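Local coordinates for homospermidine synthase (PDB 2PH5), which probably catalyses the formation of the polyamine homospermidine as an NAD-binding transferase, at residues R269-R277 with F286-A294; D443-G451 with D459-I469. All coordinates share one frame; numbering follows the deposited sequence.

From the N terminus the chain first builds the Rossmann-type NAD-binding part, then the part that holds both contacts. Contact 1 closes the eight-residue loop of a two-stranded hairpin, pairing strand 275-278 with strand 286-289. The chain then passes through most of the mixed sheet, and only after its edge strand 436-442 does contact 2 close a seven-residue loop between 443-451 and 459-469. The two are in series, neither enclosing nor crossing the other, yet they meet in space with centres about 17 Å apart. R277 N lies 2.9 Å from I469 O, a probable hydrogen bond, so the C-terminal region is tied to the hairpin; both contacts reach the second subunit.

Contact 1 (R269-R277 with F286-A294); sequences RPSAGVMVR and FHGFLITHA
M275, a selenomethionine, has CG anti to its carbonyl carbon (chi1 -54°) and bends at chi2 and chi3, bringing SE over one face of F289 in a Met-aromatic contact. SE sits 3.8 Å from the ring centroid, while the terminal CE lies almost on the ring normal as a CH-pi contact. At the ring's edge, in its plane, A272 O approaches F289 CD2 to 3.2 Å; the same oxygen accepts from K335. On the face of V276, L290 sends CD2 to 3.4 Å from V276 CG1, the side chains crossing at about a right angle, and packs alongside V274. Backbone bonds join V276 and G288 in both directions, and L290, the centre of an inverse gamma turn, gives its N to V274 O at 2.9 Å. R277 and H287 lie side by side, their guanidinium and ring planes 77° apart. R277 NE forms a salt bridge and H287 NE2 a hydrogen bond to E338 of the second subunit; R277 NH2 also pairs with E456. The hairpin thus joins a buried, mainly aliphatic cluster to polar ends at the dimer interface, where E338 probably offsets the charge of R277 and would favour an N-H on H287 NE2.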
loop_
_atom_site.group_PDB
_atom_site.type_symbol
_atom_site.label_atom_id
_atom_site.label_comp_id
_atom_site.label_asym_id
_atom_site.label_seq_id
_atom_site.Cartn_x
_atom_site.Cartn_y
_atom_site.Cartn_z
ATOM N N ARG A 269 -17.310 -1.211 -7.693
ATOM C CA ARG A 269 -15.862 -1.276 -7.508
ATOM C C ARG A 269 -15.350 -2.687 -7.185
ATOM O O ARG A 269 -16.065 -3.487 -6.582
ATOM C CB ARG A 269 -15.469 -0.299 -6.396
ATOM C CG ARG A 269 -16.023 1.099 -6.630
ATOM C CD ARG A 269 -15.627 2.066 -5.544
ATOM N NE ARG A 269 -14.182 2.235 -5.479
ATOM C CZ ARG A 269 -13.571 3.103 -4.681
ATOM N NH1 ARG A 269 -14.286 3.883 -3.878
ATOM N NH2 ARG A 269 -12.248 3.189 -4.684
ATOM N N PRO A 270 -14.112 -3.016 -7.611
ATOM C CA PRO A 270 -13.515 -4.339 -7.350
ATOM C C PRO A 270 -13.308 -4.479 -5.844
ATOM O O PRO A 270 -13.055 -3.487 -5.159
ATOM C CB PRO A 270 -12.177 -4.284 -8.089
ATOM C CG PRO A 270 -12.399 -3.272 -9.160
ATOM C CD PRO A 270 -13.239 -2.212 -8.481
ATOM N N SER A 271 -13.396 -5.704 -5.334
ATOM C CA SER A 271 -13.252 -5.936 -3.899
ATOM C C SER A 271 -11.948 -5.359 -3.333
ATOM O O SER A 271 -11.921 -4.823 -2.212
ATOM C CB SER A 271 -13.373 -7.434 -3.579
ATOM O OG SER A 271 -12.263 -8.180 -4.046
ATOM N N ALA A 272 -10.875 -5.450 -4.116
ATOM C CA ALA A 272 -9.582 -4.917 -3.698
ATOM C C ALA A 272 -9.604 -3.381 -3.664
ATOM O O ALA A 272 -8.642 -2.740 -3.229
ATOM C CB ALA A 272 -8.484 -5.402 -4.646
ATOM N N GLY A 273 -10.701 -2.790 -4.131
ATOM C CA GLY A 273 -10.821 -1.341 -4.138
ATOM C C GLY A 273 -11.790 -0.824 -3.081
ATOM O O GLY A 273 -12.142 0.355 -3.074
ATOM N N VAL A 274 -12.223 -1.718 -2.197
ATOM C CA VAL A 274 -13.146 -1.389 -1.118
ATOM C C VAL A 274 -12.502 -1.729 0.232
ATOM O O VAL A 274 -12.048 -2.854 0.445
ATOM C CB VAL A 274 -14.460 -2.209 -1.220
ATOM C CG1 VAL A 274 -15.485 -1.678 -0.232
ATOM C CG2 VAL A 274 -15.008 -2.167 -2.642
HETATM N N MSE A 275 -12.458 -0.763 1.141
HETATM C CA MSE A 275 -11.883 -0.985 2.460
HETATM C C MSE A 275 -13.000 -0.987 3.509
HETATM O O MSE A 275 -13.991 -0.263 3.389
HETATM C CB MSE A 275 -10.886 0.129 2.797
HETATM C CG MSE A 275 -9.784 0.351 1.777
HETATM SE SE MSE A 275 -8.686 -1.211 1.485
HETATM C CE MSE A 275 -7.736 -1.249 3.178
ATOM N N VAL A 276 -12.839 -1.803 4.539
ATOM C CA VAL A 276 -13.823 -1.866 5.606
ATOM C C VAL A 276 -13.083 -1.820 6.939
ATOM O O VAL A 276 -11.962 -2.315 7.060
ATOM C CB VAL A 276 -14.659 -3.161 5.538
ATOM C CG1 VAL A 276 -15.772 -3.026 4.497
ATOM C CG2 VAL A 276 -13.755 -4.321 5.196
ATOM N N ARG A 277 -13.725 -1.210 7.928
ATOM C CA ARG A 277 -13.177 -1.067 9.269
ATOM C C ARG A 277 -13.486 -2.314 10.099
ATOM O O ARG A 277 -14.647 -2.635 10.321
ATOM C CB ARG A 277 -13.798 0.154 9.958
ATOM C CG ARG A 277 -13.463 1.491 9.311
ATOM C CD ARG A 277 -14.122 2.666 10.034
ATOM N NE ARG A 277 -13.649 3.944 9.506
ATOM C CZ ARG A 277 -14.177 4.580 8.463
ATOM N NH1 ARG A 277 -15.222 4.067 7.823
ATOM N NH2 ARG A 277 -13.643 5.716 8.037
ATOM N N PHE A 286 -8.302 -1.783 12.273
ATOM C CA PHE A 286 -7.531 -1.677 11.043
ATOM C C PHE A 286 -8.462 -1.545 9.847
ATOM O O PHE A 286 -9.681 -1.636 9.989
ATOM C CB PHE A 286 -6.642 -2.915 10.858
ATOM C CG PHE A 286 -7.407 -4.157 10.494
ATOM C CD1 PHE A 286 -8.203 -4.803 11.440
ATOM C CD2 PHE A 286 -7.364 -4.660 9.196
ATOM C CE1 PHE A 286 -8.950 -5.933 11.102
ATOM C CE2 PHE A 286 -8.107 -5.792 8.840
ATOM C CZ PHE A 286 -8.904 -6.431 9.800
ATOM N N HIS A 287 -7.888 -1.311 8.672
ATOM C CA HIS A 287 -8.692 -1.220 7.461
ATOM C C HIS A 287 -8.342 -2.386 6.551
ATOM O O HIS A 287 -7.265 -2.422 5.955
ATOM C CB HIS A 287 -8.443 0.091 6.712
ATOM C CG HIS A 287 -9.042 1.294 7.375
ATOM N ND1 HIS A 287 -9.149 2.515 6.742
ATOM C CD2 HIS A 287 -9.544 1.470 8.621
ATOM C CE1 HIS A 287 -9.692 3.389 7.570
ATOM N NE2 HIS A 287 -9.941 2.781 8.716
ATOM N N GLY A 288 -9.253 -3.342 6.436
ATOM C CA GLY A 288 -8.989 -4.481 5.574
ATOM C C GLY A 288 -9.663 -4.361 4.216
ATOM O O GLY A 288 -10.580 -3.557 4.040
ATOM N N PHE A 289 -9.196 -5.143 3.247
ATOM C CA PHE A 289 -9.789 -5.149 1.917
ATOM C C PHE A 289 -11.038 -6.014 2.004
ATOM O O PHE A 289 -11.019 -7.071 2.642
ATOM C CB PHE A 289 -8.834 -5.763 0.875
ATOM C CG PHE A 289 -7.637 -4.918 0.568
ATOM C CD1 PHE A 289 -6.492 -5.003 1.357
ATOM C CD2 PHE A 289 -7.666 -4.008 -0.486
ATOM C CE1 PHE A 289 -5.387 -4.193 1.107
ATOM C CE2 PHE A 289 -6.571 -3.191 -0.748
ATOM C CZ PHE A 289 -5.425 -3.281 0.053
ATOM N N LEU A 290 -12.120 -5.568 1.374
ATOM C CA LEU A 290 -13.367 -6.324 1.381
ATOM C C LEU A 290 -13.344 -7.370 0.261
ATOM O O LEU A 290 -14.225 -7.410 -0.598
ATOM C CB LEU A 290 -14.554 -5.363 1.228
ATOM C CG LEU A 290 -16.024 -5.831 1.225
ATOM C CD1 LEU A 290 -16.247 -7.068 2.053
ATOM C CD2 LEU A 290 -16.877 -4.677 1.733
ATOM N N ILE A 291 -12.302 -8.200 0.291
ATOM C CA ILE A 291 -12.095 -9.278 -0.666
ATOM C C ILE A 291 -13.271 -10.236 -0.622
ATOM O O ILE A 291 -13.697 -10.660 0.443
ATOM C CB ILE A 291 -10.796 -10.074 -0.348
ATOM C CG1 ILE A 291 -9.661 -9.631 -1.268
ATOM C CG2 ILE A 291 -11.008 -11.560 -0.570
ATOM C CD1 ILE A 291 -9.302 -8.203 -1.145
ATOM N N THR A 292 -13.780 -10.592 -1.789
ATOM C CA THR A 292 -14.920 -11.492 -1.890
ATOM C C THR A 292 -14.576 -12.947 -1.534
ATOM O O THR A 292 -13.404 -13.330 -1.521
ATOM C CB THR A 292 -15.450 -11.465 -3.323
ATOM O OG1 THR A 292 -14.485 -12.072 -4.192
ATOM C CG2 THR A 292 -15.672 -10.029 -3.777
ATOM N N HIS A 293 -15.596 -13.751 -1.234
ATOM C CA HIS A 293 -15.388 -15.180 -0.946
ATOM C C HIS A 293 -16.627 -16.045 -1.172
ATOM O O HIS A 293 -17.721 -15.542 -1.442
ATOM C CB HIS A 293 -14.851 -15.397 0.471
ATOM C CG HIS A 293 -13.423 -15.858 0.512
ATOM N ND1 HIS A 293 -13.026 -17.103 0.068
ATOM C CD2 HIS A 293 -12.300 -15.241 0.946
ATOM C CE1 HIS A 293 -11.722 -17.232 0.230
ATOM N NE2 HIS A 293 -11.255 -16.114 0.761
ATOM N N ALA A 294 -16.447 -17.356 -1.061
ATOM C CA ALA A 294 -17.545 -18.293 -1.286
ATOM C C ALA A 294 -18.469 -18.434 -0.088
ATOM O O ALA A 294 -19.685 -18.273 -0.211
ATOM C CB ALA A 294 -16.985 -19.662 -1.672
#

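Contact 2 (D443-G451 with D459-I469); sequences DWTPLKNRG and DLSDPWQFFNI
A type I turn from T445 to K448 sets P446 beside I469 and L447 beside P463, where two further type I turns lead into the short helix 466-469. L447 splits its branches: its side chain crosses P463 at about a right angle, with CD2 3.5 Å from P463 CB, while CD1 comes to 3.4 Å from CG of N468. That amide is fixed by D459, whose N meets a lone pair of N468 OD1 at 2.6 Å and whose O receives N468 ND2 at 3.1 Å. W464, with CG anti to its carbonyl carbon (chi1 -54°), turns its indole back so that CZ3 touches P446 CD at 3.4 Å. W444 O approaches the edge of the W464 ring, and the six-membered rings of W444 and W464 lie oblique, planes at 52°. P446 CG also meets I469 CG1 at 3.7 Å. None of the polar bonds links the two segments: D462 OD2 forms an Asx turn to W464 N, R450 NE reaches P446 O at 3.0 Å, and the D459 carboxylate bonds H249. With polar atoms bonded within their own segment or to other parts of the chain, the segments offer each other mostly proline, leucine and indole carbon, an apolar join between the chain after strand 436-442 and the C-terminal helix.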
loop_
_atom_site.group_PDB
_atom_site.type_symbol
_atom_site.label_atom_id
_atom_site.label_comp_id
_atom_site.label_asym_id
_atom_site.label_seq_id
_atom_site.Cartn_x
_atom_site.Cartn_y
_atom_site.Cartn_z
ATOM N N ASP A 443 -14.127 -3.047 23.323
ATOM C CA ASP A 443 -15.053 -1.922 23.334
ATOM C C ASP A 443 -14.929 -1.120 22.047
ATOM O O ASP A 443 -15.489 -0.033 21.920
ATOM C CB ASP A 443 -14.770 -1.004 24.536
ATOM C CG ASP A 443 -13.345 -0.457 24.542
ATOM O OD1 ASP A 443 -13.014 0.324 25.456
ATOM O OD2 ASP A 443 -12.552 -0.806 23.642
ATOM N N TRP A 444 -14.185 -1.661 21.094
ATOM C CA TRP A 444 -13.987 -0.992 19.815
ATOM C C TRP A 444 -15.248 -0.988 18.950
ATOM O O TRP A 444 -16.043 -1.929 18.990
ATOM C CB TRP A 444 -12.888 -1.700 19.022
ATOM C CG TRP A 444 -12.898 -1.333 17.564
ATOM C CD1 TRP A 444 -12.228 -0.300 16.980
ATOM C CD2 TRP A 444 -13.669 -1.952 16.518
ATOM N NE1 TRP A 444 -12.531 -0.234 15.639
ATOM C CE2 TRP A 444 -13.413 -1.235 15.331
ATOM C CE3 TRP A 444 -14.554 -3.040 16.472
ATOM C CZ2 TRP A 444 -14.007 -1.569 14.105
ATOM C CZ3 TRP A 444 -15.149 -3.372 15.249
ATOM C CH2 TRP A 444 -14.869 -2.636 14.085
ATOM N N THR A 445 -15.420 0.073 18.168
ATOM C CA THR A 445 -16.522 0.170 17.217
ATOM C C THR A 445 -15.979 1.042 16.098
ATOM O O THR A 445 -15.035 1.795 16.304
ATOM C CB THR A 445 -17.788 0.861 17.782
ATOM O OG1 THR A 445 -17.729 2.263 17.494
ATOM C CG2 THR A 445 -17.898 0.654 19.279
ATOM N N PRO A 446 -16.559 0.948 14.893
ATOM C CA PRO A 446 -16.066 1.773 13.782
ATOM C C PRO A 446 -16.383 3.249 13.972
ATOM O O PRO A 446 -16.101 4.070 13.103
ATOM C CB PRO A 446 -16.775 1.181 12.566
ATOM C CG PRO A 446 -18.054 0.678 13.134
ATOM C CD PRO A 446 -17.620 0.029 14.439
ATOM N N LEU A 447 -16.958 3.572 15.124
ATOM C CA LEU A 447 -17.338 4.947 15.425
ATOM C C LEU A 447 -16.331 5.705 16.290
ATOM O O LEU A 447 -16.330 6.935 16.306
ATOM C CB LEU A 447 -18.714 4.964 16.091
ATOM C CG LEU A 447 -19.842 5.675 15.346
ATOM C CD1 LEU A 447 -19.832 5.317 13.877
ATOM C CD2 LEU A 447 -21.175 5.288 15.985
ATOM N N LYS A 448 -15.474 4.988 17.005
ATOM C CA LYS A 448 -14.500 5.662 17.847
ATOM C C LYS A 448 -13.111 5.729 17.230
ATOM O O LYS A 448 -12.849 5.111 16.197
ATOM C CB LYS A 448 -14.442 5.008 19.229
ATOM C CG LYS A 448 -14.344 3.510 19.217
ATOM C CD LYS A 448 -15.263 2.931 20.281
ATOM C CE LYS A 448 -14.993 3.528 21.655
ATOM N NZ LYS A 448 -16.026 3.087 22.635
ATOM N N ASN A 449 -12.233 6.495 17.878
ATOM C CA ASN A 449 -10.859 6.708 17.425
ATOM C C ASN A 449 -10.879 7.348 16.048
ATOM O O ASN A 449 -9.873 7.371 15.340
ATOM C CB ASN A 449 -10.079 5.397 17.371
ATOM C CG ASN A 449 -9.984 4.723 18.721
ATOM O OD1 ASN A 449 -9.579 5.340 19.709
ATOM N ND2 ASN A 449 -10.354 3.444 18.772
ATOM N N ARG A 450 -12.047 7.867 15.680
ATOM C CA ARG A 450 -12.235 8.524 14.399
ATOM C C ARG A 450 -11.374 9.764 14.303
ATOM O O ARG A 450 -11.002 10.361 15.315
ATOM C CB ARG A 450 -13.700 8.918 14.218
ATOM C CG ARG A 450 -14.617 7.781 13.799
ATOM C CD ARG A 450 -14.490 7.498 12.319
ATOM N NE ARG A 450 -15.609 6.702 11.840
ATOM C CZ ARG A 450 -15.972 6.623 10.566
ATOM N NH1 ARG A 450 -17.004 5.878 10.209
ATOM N NH2 ARG A 450 -15.311 7.297 9.643
ATOM N N GLY A 451 -11.067 10.158 13.074
ATOM C CA GLY A 451 -10.261 11.342 12.867
ATOM C C GLY A 451 -11.143 12.558 12.696
ATOM O O GLY A 451 -12.375 12.461 12.723
ATOM N N ASP A 459 -23.246 7.307 11.183
ATOM C CA ASP A 459 -24.557 7.108 11.789
ATOM C C ASP A 459 -24.328 6.751 13.265
ATOM O O ASP A 459 -24.109 5.585 13.612
ATOM C CB ASP A 459 -25.279 5.976 11.047
ATOM C CG ASP A 459 -26.702 5.766 11.523
ATOM O OD1 ASP A 459 -27.418 4.951 10.898
ATOM O OD2 ASP A 459 -27.110 6.404 12.516
ATOM N N LEU A 460 -24.357 7.773 14.119
ATOM C CA LEU A 460 -24.143 7.613 15.556
ATOM C C LEU A 460 -25.181 6.706 16.204
ATOM O O LEU A 460 -24.953 6.155 17.277
ATOM C CB LEU A 460 -24.169 8.980 16.242
ATOM C CG LEU A 460 -23.076 9.942 15.764
ATOM C CD1 LEU A 460 -23.281 11.321 16.382
ATOM C CD2 LEU A 460 -21.718 9.372 16.139
ATOM N N SER A 461 -26.317 6.560 15.535
ATOM C CA SER A 461 -27.418 5.740 16.018
ATOM C C SER A 461 -27.046 4.271 16.185
ATOM O O SER A 461 -27.407 3.629 17.170
ATOM C CB SER A 461 -28.593 5.863 15.049
ATOM O OG SER A 461 -29.407 4.707 15.087
ATOM N N ASP A 462 -26.326 3.736 15.214
ATOM C CA ASP A 462 -25.938 2.340 15.257
ATOM C C ASP A 462 -24.581 2.182 14.592
ATOM O O ASP A 462 -24.469 2.186 13.362
ATOM C CB ASP A 462 -26.984 1.499 14.534
ATOM C CG ASP A 462 -26.612 0.046 14.481
ATOM O OD1 ASP A 462 -27.291 -0.711 13.756
ATOM O OD2 ASP A 462 -25.640 -0.341 15.165
ATOM N N PRO A 463 -23.532 2.021 15.407
ATOM C CA PRO A 463 -22.160 1.865 14.926
ATOM C C PRO A 463 -21.974 0.660 14.027
ATOM O O PRO A 463 -21.094 0.635 13.169
ATOM C CB PRO A 463 -21.357 1.766 16.219
ATOM C CG PRO A 463 -22.301 1.074 17.141
ATOM C CD PRO A 463 -23.619 1.744 16.852
ATOM N N TRP A 464 -22.824 -0.338 14.204
ATOM C CA TRP A 464 -22.698 -1.535 13.396
ATOM C C TRP A 464 -23.327 -1.436 12.015
ATOM O O TRP A 464 -23.564 -2.452 11.372
ATOM C CB TRP A 464 -23.272 -2.705 14.164
ATOM C CG TRP A 464 -22.657 -2.809 15.500
ATOM C CD1 TRP A 464 -23.308 -2.903 16.690
ATOM C CD2 TRP A 464 -21.255 -2.865 15.795
ATOM N NE1 TRP A 464 -22.401 -3.022 17.717
ATOM C CE2 TRP A 464 -21.133 -3.003 17.196
ATOM C CE3 TRP A 464 -20.091 -2.815 15.014
ATOM C CZ2 TRP A 464 -19.889 -3.095 17.840
ATOM C CZ3 TRP A 464 -18.854 -2.906 15.652
ATOM C CH2 TRP A 464 -18.766 -3.046 17.056
ATOM N N GLN A 465 -23.591 -0.218 11.554
ATOM C CA GLN A 465 -24.172 -0.019 10.228
ATOM C C GLN A 465 -23.071 -0.027 9.177
ATOM O O GLN A 465 -22.034 0.615 9.357
ATOM C CB GLN A 465 -24.905 1.326 10.155
ATOM C CG GLN A 465 -26.225 1.350 10.894
ATOM C CD GLN A 465 -27.333 0.671 10.126
ATOM O OE1 GLN A 465 -28.141 -0.056 10.696
ATOM N NE2 GLN A 465 -27.391 0.919 8.831
ATOM N N PHE A 466 -23.299 -0.730 8.073
ATOM C CA PHE A 466 -22.302 -0.792 7.010
ATOM C C PHE A 466 -21.886 0.625 6.596
ATOM O O PHE A 466 -20.747 0.866 6.190
ATOM C CB PHE A 466 -22.849 -1.566 5.807
ATOM C CG PHE A 466 -21.814 -1.860 4.755
ATOM C CD1 PHE A 466 -21.931 -1.320 3.477
ATOM C CD2 PHE A 466 -20.705 -2.665 5.049
ATOM C CE1 PHE A 466 -20.965 -1.571 2.510
ATOM C CE2 PHE A 466 -19.735 -2.921 4.085
ATOM C CZ PHE A 466 -19.863 -2.373 2.812
ATOM N N PHE A 467 -22.815 1.563 6.729
ATOM C CA PHE A 467 -22.567 2.961 6.400
ATOM C C PHE A 467 -21.340 3.490 7.174
ATOM O O PHE A 467 -20.603 4.338 6.666
ATOM C CB PHE A 467 -23.819 3.777 6.748
ATOM C CG PHE A 467 -23.810 5.183 6.224
ATOM C CD1 PHE A 467 -23.959 5.440 4.868
ATOM C CD2 PHE A 467 -23.694 6.253 7.098
ATOM C CE1 PHE A 467 -23.996 6.750 4.391
ATOM C CE2 PHE A 467 -23.729 7.566 6.635
ATOM C CZ PHE A 467 -23.880 7.817 5.278
ATOM N N ASN A 468 -21.122 2.987 8.392
ATOM C CA ASN A 468 -19.983 3.420 9.213
ATOM C C ASN A 468 -18.725 2.580 8.990
ATOM O O ASN A 468 -17.605 3.068 9.145
ATOM C CB ASN A 468 -20.310 3.358 10.712
ATOM C CG ASN A 468 -21.471 4.245 11.104
ATOM O OD1 ASN A 468 -21.497 5.441 10.791
ATOM N ND2 ASN A 468 -22.438 3.667 11.810
ATOM N N ILE A 469 -18.913 1.313 8.639
ATOM C CA ILE A 469 -17.788 0.411 8.436
ATOM C C ILE A 469 -17.050 0.641 7.117
ATOM O O ILE A 469 -15.819 0.684 7.091
ATOM C CB ILE A 469 -18.258 -1.054 8.568
ATOM C CG1 ILE A 469 -18.718 -1.287 10.016
ATOM C CG2 ILE A 469 -17.126 -2.016 8.196
ATOM C CD1 ILE A 469 -19.593 -2.504 10.225
#